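Aeromonas extracellular serine protease (Aeromonas sobria, PDB 3WQB) cuts host plasma proteins after paired basic residues, one of them lysine, as a calcium-binding serine protease of the furin-like subtilisin family. Local coordinates at residues N73-D78 and R172-S177; S120-A125 and T339-G344; I213-N218 and N333-A338; E492-A497 and T546-V551. The protein carries 1 engineered substitution. All blocks are in the same frame, centred on the assembly; numbering follows the deposited sequence.

Contact 1 (N73-D78 and R172-S177)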
# COMPACT_ATOMS: atom_id res chain seq x y z
N ASN A 73 -15.24 -13.42 -3.87
CA ASN A 73 -15.16 -12.46 -4.97
C ASN A 73 -14.04 -11.46 -4.72
O ASN A 73 -14.00 -10.81 -3.67
CB ASN A 73 -16.48 -11.71 -5.14
CG ASN A 73 -17.61 -12.60 -5.64
OD1 ASN A 73 -17.38 -13.61 -6.32
ND2 ASN A 73 -18.84 -12.21 -5.31
N VAL A 74 -13.11 -11.38 -5.67
CA VAL A 74 -11.95 -10.50 -5.57
C VAL A 74 -11.97 -9.47 -6.70
O VAL A 74 -12.10 -9.83 -7.87
CB VAL A 74 -10.62 -11.30 -5.65
CG1 VAL A 74 -9.44 -10.37 -5.44
CG2 VAL A 74 -10.58 -12.42 -4.61
N ALA A 75 -11.84 -8.19 -6.34
CA ALA A 75 -11.68 -7.11 -7.32
C ALA A 75 -10.21 -6.77 -7.50
O ALA A 75 -9.51 -6.50 -6.52
CB ALA A 75 -12.44 -5.87 -6.88
N VAL A 76 -9.76 -6.75 -8.74
CA VAL A 76 -8.40 -6.34 -9.07
C VAL A 76 -8.46 -4.94 -9.67
O VAL A 76 -8.89 -4.76 -10.82
CB VAL A 76 -7.72 -7.35 -10.01
CG1 VAL A 76 -6.34 -6.90 -10.40
CG2 VAL A 76 -7.64 -8.71 -9.31
N VAL A 77 -8.08 -3.96 -8.86
CA VAL A 77 -8.12 -2.56 -9.25
C VAL A 77 -6.69 -2.22 -9.70
O VAL A 77 -5.78 -2.07 -8.90
CB VAL A 77 -8.61 -1.67 -8.09
CG1 VAL A 77 -8.74 -0.21 -8.52
CG2 VAL A 77 -9.95 -2.19 -7.55
N ASP A 78 -6.49 -2.16 -11.01
CA ASP A 78 -5.13 -2.19 -11.54
C ASP A 78 -5.09 -1.60 -12.95
O ASP A 78 -5.91 -0.75 -13.28
CB ASP A 78 -4.59 -3.63 -11.47
CG ASP A 78 -3.10 -3.69 -11.27
OD1 ASP A 78 -2.36 -3.40 -12.23
OD2 ASP A 78 -2.65 -4.08 -10.16
N ARG A 172 -15.46 -9.46 -1.63
CA ARG A 172 -14.93 -9.60 -0.28
C ARG A 172 -13.43 -9.29 -0.18
O ARG A 172 -12.91 -9.22 0.93
CB ARG A 172 -15.22 -10.97 0.31
CG ARG A 172 -16.67 -11.15 0.74
CD ARG A 172 -16.81 -12.21 1.83
NE ARG A 172 -16.32 -11.69 3.10
CZ ARG A 172 -15.95 -12.43 4.15
NH1 ARG A 172 -16.02 -13.76 4.11
NH2 ARG A 172 -15.49 -11.82 5.24
N VAL A 173 -12.74 -9.11 -1.31
CA VAL A 173 -11.33 -8.70 -1.29
C VAL A 173 -11.15 -7.64 -2.37
O VAL A 173 -11.60 -7.81 -3.50
CB VAL A 173 -10.37 -9.90 -1.55
CG1 VAL A 173 -8.93 -9.44 -1.45
CG2 VAL A 173 -10.63 -11.03 -0.56
N PHE A 174 -10.50 -6.54 -2.00
CA PHE A 174 -10.11 -5.51 -2.98
C PHE A 174 -8.61 -5.45 -3.05
O PHE A 174 -7.95 -5.04 -2.09
CB PHE A 174 -10.69 -4.14 -2.60
CG PHE A 174 -12.18 -4.07 -2.73
CD1 PHE A 174 -13.01 -4.41 -1.67
CD2 PHE A 174 -12.77 -3.69 -3.94
CE1 PHE A 174 -14.41 -4.37 -1.81
CE2 PHE A 174 -14.15 -3.65 -4.09
CZ PHE A 174 -14.97 -3.99 -3.02
N ASN A 175 -8.08 -5.91 -4.17
CA ASN A 175 -6.64 -5.94 -4.39
C ASN A 175 -6.13 -4.64 -4.98
O ASN A 175 -6.55 -4.25 -6.07
CB ASN A 175 -6.28 -7.11 -5.30
CG ASN A 175 -4.79 -7.30 -5.42
OD1 ASN A 175 -4.22 -8.16 -4.74
ND2 ASN A 175 -4.15 -6.50 -6.27
N GLN A 176 -5.25 -3.95 -4.25
CA GLN A 176 -4.69 -2.67 -4.68
C GLN A 176 -3.17 -2.73 -4.78
O GLN A 176 -2.44 -2.34 -3.84
CB GLN A 176 -5.09 -1.56 -3.72
CG GLN A 176 -6.58 -1.44 -3.51
CD GLN A 176 -6.85 -0.57 -2.32
OE1 GLN A 176 -7.05 0.64 -2.45
NE2 GLN A 176 -6.75 -1.17 -1.14
N SER A 177 -2.70 -3.24 -5.91
CA SER A 177 -1.26 -3.39 -6.17
C SER A 177 -0.66 -2.08 -6.67
O SER A 177 0.05 -2.05 -7.69
CB SER A 177 -1.04 -4.51 -7.19
OG SER A 177 -1.25 -5.78 -6.59
O HOH W 1 -4.29 -4.24 -8.04

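Contact 2 (S120-A125 and T339-G344)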
# COMPACT_ATOMS: atom_id res chain seq x y z
N SER A 120 -3.69 -10.82 -11.25
CA SER A 120 -4.85 -11.68 -11.23
C SER A 120 -4.50 -13.16 -11.20
O SER A 120 -5.13 -13.93 -10.48
CB SER A 120 -5.78 -11.37 -12.41
OG SER A 120 -6.27 -10.05 -12.28
N GLY A 121 -3.47 -13.55 -11.96
CA GLY A 121 -3.04 -14.94 -12.00
C GLY A 121 -2.47 -15.44 -10.69
O GLY A 121 -2.66 -16.60 -10.32
N ILE A 122 -1.73 -14.58 -9.98
CA ILE A 122 -1.22 -14.93 -8.67
C ILE A 122 -2.40 -15.31 -7.76
O ILE A 122 -2.33 -16.30 -7.01
CB ILE A 122 -0.37 -13.79 -8.08
CG1 ILE A 122 0.93 -13.65 -8.88
CG2 ILE A 122 -0.10 -14.02 -6.58
CD1 ILE A 122 1.65 -12.35 -8.62
N ILE A 123 -3.47 -14.53 -7.83
CA ILE A 123 -4.65 -14.82 -7.01
C ILE A 123 -5.39 -16.06 -7.45
O ILE A 123 -5.68 -16.94 -6.62
CB ILE A 123 -5.64 -13.64 -7.00
CG1 ILE A 123 -4.95 -12.34 -6.60
CG2 ILE A 123 -6.80 -13.92 -6.05
CD1 ILE A 123 -5.83 -11.12 -6.68
N ALA A 124 -5.71 -16.14 -8.74
CA ALA A 124 -6.77 -17.05 -9.17
C ALA A 124 -6.59 -17.65 -10.56
O ALA A 124 -7.57 -17.92 -11.25
CB ALA A 124 -8.12 -16.33 -9.06
N ALA A 125 -5.35 -17.91 -10.97
CA ALA A 125 -5.16 -18.71 -12.19
C ALA A 125 -5.91 -20.03 -12.02
O ALA A 125 -5.89 -20.64 -10.94
CB ALA A 125 -3.68 -18.93 -12.49
N THR A 339 0.84 -8.14 -2.67
CA THR A 339 -0.56 -7.78 -2.49
C THR A 339 -1.49 -8.93 -2.93
O THR A 339 -2.30 -9.38 -2.11
CB THR A 339 -0.85 -6.41 -3.16
OG1 THR A 339 -0.05 -5.41 -2.53
CG2 THR A 339 -2.31 -6.03 -3.00
N PRO A 340 -1.37 -9.43 -4.18
CA PRO A 340 -2.23 -10.57 -4.57
C PRO A 340 -1.89 -11.86 -3.83
O PRO A 340 -2.75 -12.71 -3.66
CB PRO A 340 -1.99 -10.71 -6.08
CG PRO A 340 -0.67 -10.05 -6.32
CD PRO A 340 -0.67 -8.88 -5.36
N SER A 341 -0.64 -12.00 -3.39
CA SER A 341 -0.31 -13.13 -2.51
C SER A 341 -1.16 -13.12 -1.24
O SER A 341 -1.65 -14.15 -0.81
CB SER A 341 1.18 -13.15 -2.19
OG SER A 341 1.94 -13.39 -3.36
N THR A 342 -1.34 -11.93 -0.69
CA THR A 342 -2.17 -11.73 0.49
C THR A 342 -3.66 -11.82 0.17
O THR A 342 -4.41 -12.42 0.93
CB THR A 342 -1.81 -10.38 1.15
OG1 THR A 342 -0.40 -10.37 1.44
CG2 THR A 342 -2.58 -10.16 2.44
N SER A 343 -4.08 -11.25 -0.97
CA SER A 343 -5.47 -11.37 -1.44
C SER A 343 -5.86 -12.84 -1.58
O SER A 343 -6.94 -13.24 -1.16
CB SER A 343 -5.66 -10.63 -2.77
OG SER A 343 -5.51 -9.23 -2.57
N GLY A 344 -4.98 -13.63 -2.19
CA GLY A 344 -5.20 -15.06 -2.34
C GLY A 344 -5.28 -15.77 -1.00
O GLY A 344 -6.18 -16.58 -0.77

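Contact 3 (I213-N218 and N333-A338). Engineered in segment 333-338: A336 (natural residue Ser).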
# COMPACT_ATOMS: atom_id res chain seq x y z
N ILE A 213 -6.59 -4.84 0.52
CA ILE A 213 -5.18 -5.23 0.57
C ILE A 213 -4.39 -4.23 -0.26
O ILE A 213 -4.84 -3.83 -1.35
CB ILE A 213 -4.97 -6.66 0.00
CG1 ILE A 213 -6.10 -7.62 0.46
CG2 ILE A 213 -3.57 -7.18 0.33
CD1 ILE A 213 -6.17 -7.87 1.97
N LYS A 214 -3.23 -3.81 0.24
CA LYS A 214 -2.57 -2.64 -0.28
C LYS A 214 -1.05 -2.80 -0.34
O LYS A 214 -0.41 -3.17 0.65
CB LYS A 214 -2.93 -1.44 0.60
CG LYS A 214 -2.35 -0.09 0.18
CD LYS A 214 -2.85 0.35 -1.20
CE LYS A 214 -2.58 1.82 -1.43
NZ LYS A 214 -1.12 2.11 -1.52
N ALA A 215 -0.46 -2.52 -1.51
CA ALA A 215 0.99 -2.59 -1.69
C ALA A 215 1.69 -1.51 -0.87
O ALA A 215 1.28 -0.34 -0.89
CB ALA A 215 1.33 -2.43 -3.15
N ALA A 216 2.76 -1.89 -0.16
CA ALA A 216 3.52 -0.91 0.61
C ALA A 216 4.31 0.08 -0.24
O ALA A 216 4.64 1.16 0.23
CB ALA A 216 4.47 -1.61 1.55
N GLY A 217 4.63 -0.31 -1.47
CA GLY A 217 5.59 0.42 -2.30
C GLY A 217 6.90 -0.33 -2.48
O GLY A 217 7.22 -1.24 -1.70
N ASN A 218 7.64 0.07 -3.51
CA ASN A 218 8.92 -0.53 -3.88
C ASN A 218 10.04 0.49 -3.77
O ASN A 218 10.93 0.52 -4.62
CB ASN A 218 8.87 -1.03 -5.33
CG ASN A 218 7.79 -2.06 -5.55
OD1 ASN A 218 7.37 -2.76 -4.62
ND2 ASN A 218 7.36 -2.18 -6.79
N ASN A 333 6.63 -9.08 -10.10
CA ASN A 333 7.32 -8.90 -8.82
C ASN A 333 6.69 -7.75 -8.03
O ASN A 333 5.57 -7.32 -8.31
CB ASN A 333 8.81 -8.65 -9.07
CG ASN A 333 9.07 -7.32 -9.73
OD1 ASN A 333 8.14 -6.64 -10.16
ND2 ASN A 333 10.34 -6.92 -9.80
N GLY A 334 7.41 -7.27 -7.03
CA GLY A 334 7.03 -6.06 -6.32
C GLY A 334 6.10 -6.28 -5.15
O GLY A 334 5.61 -7.40 -4.91
N THR A 335 5.87 -5.21 -4.42
CA THR A 335 4.78 -5.24 -3.46
C THR A 335 3.46 -5.44 -4.22
O THR A 335 2.47 -5.87 -3.62
CB THR A 335 4.78 -4.04 -2.51
OG1 THR A 335 4.79 -2.81 -3.25
CG2 THR A 335 5.97 -4.11 -1.56
N ALA A 336 3.46 -5.17 -5.53
CA ALA A 336 2.29 -5.52 -6.36
C ALA A 336 2.06 -7.02 -6.51
O ALA A 336 1.00 -7.41 -6.99
CB ALA A 336 2.37 -4.94 -7.73
N SER A 337 3.06 -7.83 -6.15
CA SER A 337 2.92 -9.28 -6.08
C SER A 337 2.64 -9.76 -4.66
O SER A 337 1.93 -10.74 -4.46
CB SER A 337 4.17 -9.96 -6.63
OG SER A 337 4.22 -9.82 -8.04
N ALA A 338 3.21 -9.07 -3.67
CA ALA A 338 2.90 -9.36 -2.27
C ALA A 338 1.41 -9.14 -2.00
O ALA A 338 0.79 -9.88 -1.22
CB ALA A 338 3.74 -8.51 -1.36

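Contact 4 (E492-A497 and T546-V551)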
# COMPACT_ATOMS: atom_id res chain seq x y z
N GLU A 492 8.66 8.87 16.61
CA GLU A 492 8.44 7.63 17.34
C GLU A 492 7.29 7.79 18.33
O GLU A 492 7.05 8.88 18.84
CB GLU A 492 9.73 7.27 18.08
CG GLU A 492 9.87 5.83 18.56
CD GLU A 492 11.33 5.43 18.87
OE1 GLU A 492 11.53 4.29 19.35
OE2 GLU A 492 12.27 6.23 18.64
N LEU A 493 6.59 6.70 18.59
CA LEU A 493 5.46 6.68 19.51
C LEU A 493 5.69 5.64 20.60
O LEU A 493 6.17 4.53 20.31
CB LEU A 493 4.17 6.38 18.76
CG LEU A 493 2.85 6.47 19.54
CD1 LEU A 493 2.57 7.89 19.99
CD2 LEU A 493 1.69 5.93 18.71
N VAL A 494 5.37 6.00 21.84
CA VAL A 494 5.56 5.12 23.00
C VAL A 494 4.21 4.86 23.68
O VAL A 494 3.46 5.80 23.97
CB VAL A 494 6.56 5.74 24.02
CG1 VAL A 494 6.93 4.73 25.11
CG2 VAL A 494 7.84 6.26 23.34
N SER A 495 3.90 3.59 23.92
CA SER A 495 2.63 3.22 24.56
C SER A 495 2.73 3.25 26.09
O SER A 495 3.84 3.34 26.63
CB SER A 495 2.22 1.81 24.09
OG SER A 495 3.02 0.81 24.70
N PRO A 496 1.59 3.14 26.78
CA PRO A 496 1.62 3.08 28.25
C PRO A 496 2.51 1.96 28.80
O PRO A 496 3.10 2.12 29.88
CB PRO A 496 0.14 2.85 28.62
CG PRO A 496 -0.61 3.49 27.50
CD PRO A 496 0.22 3.24 26.26
N ALA A 497 2.64 0.86 28.06
CA ALA A 497 3.51 -0.25 28.46
C ALA A 497 5.01 0.03 28.26
O ALA A 497 5.85 -0.74 28.71
CB ALA A 497 3.12 -1.50 27.70
N THR A 546 -0.64 6.70 29.41
CA THR A 546 -0.02 7.75 28.65
C THR A 546 0.69 7.25 27.39
O THR A 546 1.41 6.24 27.43
CB THR A 546 0.97 8.58 29.50
OG1 THR A 546 1.85 7.70 30.20
CG2 THR A 546 0.23 9.45 30.52
N TRP A 547 0.45 7.96 26.30
CA TRP A 547 1.11 7.74 25.02
C TRP A 547 1.98 8.95 24.70
O TRP A 547 1.54 10.09 24.86
CB TRP A 547 0.06 7.58 23.93
CG TRP A 547 -0.76 6.32 24.02
CD1 TRP A 547 -1.81 6.08 24.86
CD2 TRP A 547 -0.62 5.16 23.20
NE1 TRP A 547 -2.31 4.82 24.63
CE2 TRP A 547 -1.60 4.24 23.61
CE3 TRP A 547 0.26 4.81 22.16
CZ2 TRP A 547 -1.73 2.97 23.02
CZ3 TRP A 547 0.14 3.56 21.58
CH2 TRP A 547 -0.86 2.66 22.01
N ARG A 548 3.21 8.71 24.26
CA ARG A 548 4.14 9.80 24.02
C ARG A 548 4.67 9.82 22.59
O ARG A 548 5.14 8.81 22.08
CB ARG A 548 5.31 9.71 25.01
CG ARG A 548 6.36 10.80 24.86
CD ARG A 548 7.42 10.72 25.94
NE ARG A 548 8.34 9.60 25.79
CZ ARG A 548 8.36 8.52 26.56
NH1 ARG A 548 7.47 8.39 27.54
NH2 ARG A 548 9.25 7.55 26.35
N LEU A 549 4.56 10.98 21.95
CA LEU A 549 5.18 11.20 20.65
C LEU A 549 6.56 11.81 20.85
O LEU A 549 6.73 12.72 21.66
CB LEU A 549 4.33 12.14 19.81
CG LEU A 549 4.77 12.30 18.35
CD1 LEU A 549 4.37 11.07 17.54
CD2 LEU A 549 4.16 13.55 17.76
N GLU A 550 7.53 11.30 20.10
CA GLU A 550 8.90 11.79 20.18
C GLU A 550 9.35 12.18 18.79
O GLU A 550 9.17 11.41 17.85
CB GLU A 550 9.82 10.71 20.74
CG GLU A 550 9.60 10.41 22.21
CD GLU A 550 10.60 9.44 22.79
OE1 GLU A 550 11.44 8.87 22.05
OE2 GLU A 550 10.57 9.25 24.03
N VAL A 551 9.92 13.38 18.64
CA VAL A 551 10.44 13.85 17.36
C VAL A 551 11.86 14.37 17.58
O VAL A 551 12.07 15.19 18.47
CB VAL A 551 9.56 14.99 16.77
CG1 VAL A 551 10.14 15.51 15.46
CG2 VAL A 551 8.12 14.52 16.58
O HOH W 2 12.59 8.78 19.60

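Contact 1 (N73-D78 and R172-S177)
N73 to V77 and V173 to Q176 are neighbouring parallel strands, with axes 4.7 Å apart and directions 22° apart. Backbone bonds alternate between them: V173 N to N73 O, A75 N to V173 O, N175 N to A75 O and V77 N to N175 O. N73 O also accepts from R172 N at 2.8 Å, so two donors grip one carbonyl where the pairing starts. V74 and V173 lie alongside each other on one face, V74 CG2 being 4.0 Å from V173 CB. On the other face A75 CB meets F174 CD2 at 3.7 Å. F174 CG sits beside its own backbone N (chi1 -68°), which turns the ring back toward the start of the strand and A75. At the far end the strands diverge and a water joins them. It accepts from N175 ND2 and S177 N, and lies 2.7 Å from D78 OD2. N175 ND2 also donates to S177 OG at 3.0 Å, in its amide plane. S177 OG in turn bonds A336 O, and S177 CB packs on D78 OD2. D78, a predicted charge-relay residue, uses OD1 to bond H115. Strands 140-144 and 211-215 flank the pair in the parallel sheet. Helices 115-124 and 335-352 lie on the N175 face, where S343 bonds N175 OD1. Helix 155-164 packs against V77 and Q176 on the other face.

Contact 2 (S120-A125 and T339-G344)
I123 overlaps the ring of P340 with its ethyl arm, which crosses the proline at about a right angle. I123 CG1 comes to 3.4 Å from P340 CB, tighter than usual carbon packing. I123 CG1 stands beside its own backbone N (chi1 -53°), and from there CD1 reaches on to S343 CB at 3.9 Å. I122 approaches the same proline obliquely. Its CG2 lies 3.8 Å from P340 CB and also touches S341 N, while its CD1 meets P340 CG at 4.0 Å. P340 is thus held between two consecutive isoleucines. Further along, I123 CG2 rests 4.2 Å from G344 CA. The two backbones approach most closely here, with I123 CA and G344 CA 4.7 Å apart; G344 puts no side chain between them. The helix axes are 8.1 Å apart and 25° from parallel. No hydrogen bond crosses the contact. P340 has no N-H for the preceding turn, and helix 335-352 is kinked there, but P340 O still accepts from G344 N. The polar ends find other partners: S343 OG bonds N175, and S341 OG bonds T282. I123 also packs on V74 and V76 of the central sheet. This is the close helix pair of the subtilisin fold. One helix starts at the predicted catalytic H115, and the other carries the serine position, here the engineered A336.

Contact 3 (I213-N218 and N333-A338)
N218 presents its flat carboxamide to T335, with two donors meeting OD1 from different directions. T335 N lies in the carbonyl plane, on a lone pair of N218 OD1, at 2.9 Å and with a nearly straight bond of 174°. T335 OG1 donates to N218 OD1 from 44° above that plane, also at 2.9 Å. At the other end of the amide, N218 ND2 bonds the backbone of another protein's chain. T335 OG1 sits between its own backbone N and carbonyl carbon (chi1 55°). There it also accepts from G217 N at 3.1 Å, through a bent bond. The hydroxyl therefore ties the loop after the strand to the first turn of the helix. A215 CB packs against it, 3.5 Å from T335 OG1. G334 holds the N-cap position, and G334 O accepts from both S337 N and A338 N. S337 OG adds a bond to N333 O at 2.9 Å. The A-G-N-G sequence around N218 is consistent with the oxyanion-hole asparagine of subtilases. The next residue after T335 is A336, an engineered alanine at the predicted catalytic serine position. It touches H115 of helix 115-124 and also bonds the other chain through its backbone. Strand 211-215 lies between strands 173-179 and 255-261 in the parallel sheet. Helix 335-352 packs on it, with T339 against I213 and A215, while T335 reaches A260.

Contact 4 (E492-A497 and T546-V551)
P496 and S495 lie over one face of the W547 indole, at the end of an antiparallel strand pair in the P-domain beta sandwich. P496 CD stands 3.4 Å from the centroid of the five-membered ring, a CH-pi contact almost along the ring normal. S495 CB makes the same kind of contact 3.9 Å from the centroid of the six-membered ring. L493 CD2 approaches the indole obliquely, 3.9 Å from W547 CE3. W547 CG is beside its backbone N (chi1 -68°), which brings the indole against S495 and P496. The strands run at 162° to each other. E492 with E550 and V494 with R548 are hydrogen-bonded pairs, and L493 with L549 is a non-hydrogen-bonded pair between them. V494 CG2 lies over one face of the R548 guanidinium, 3.6 Å from NH2. In the guanidinium plane, R548 NE and NH2 both donate to E550 OE2, a side-on salt bridge, with R548 NE at 2.9 Å. Further out, A543 O bonds W547 NE1, and F538 meets the indole edge-to-face. L493, W547 and L549 pack on strands 471-482 and 583-595 of the facing sheet. On the opposite side, R500 forms salt bridges to both E492 and E550. These probably offset the repulsion between E492 OE2 and E550 OE1, 4.4 Å apart. A water spans that gap, donating to E492 OE2 and to E550 OE1, each at 2.7 Å.

Contacts 1, 2 and 3 form one cluster in the subtilisin domain, with centres 9 to 13 Å apart. Contacts 1 and 3 use adjacent strands of the central parallel sheet, 173-179 and 211-215. Contacts 2 and 3 share helix 335-352. Along the chain the segments of contacts 1 and 2 alternate, and contact 3 falls wholly between the two segments of contact 2. D78 lies in contact 1, the engineered A336 in contact 3, and H115 starts the helix used by contact 2, so these predicted charge-relay positions meet from distant sequence regions. Contact 4 follows later, in the P-domain. Its centre is about 29 Å from that of contact 3 and farther from the others, in a separate sheet.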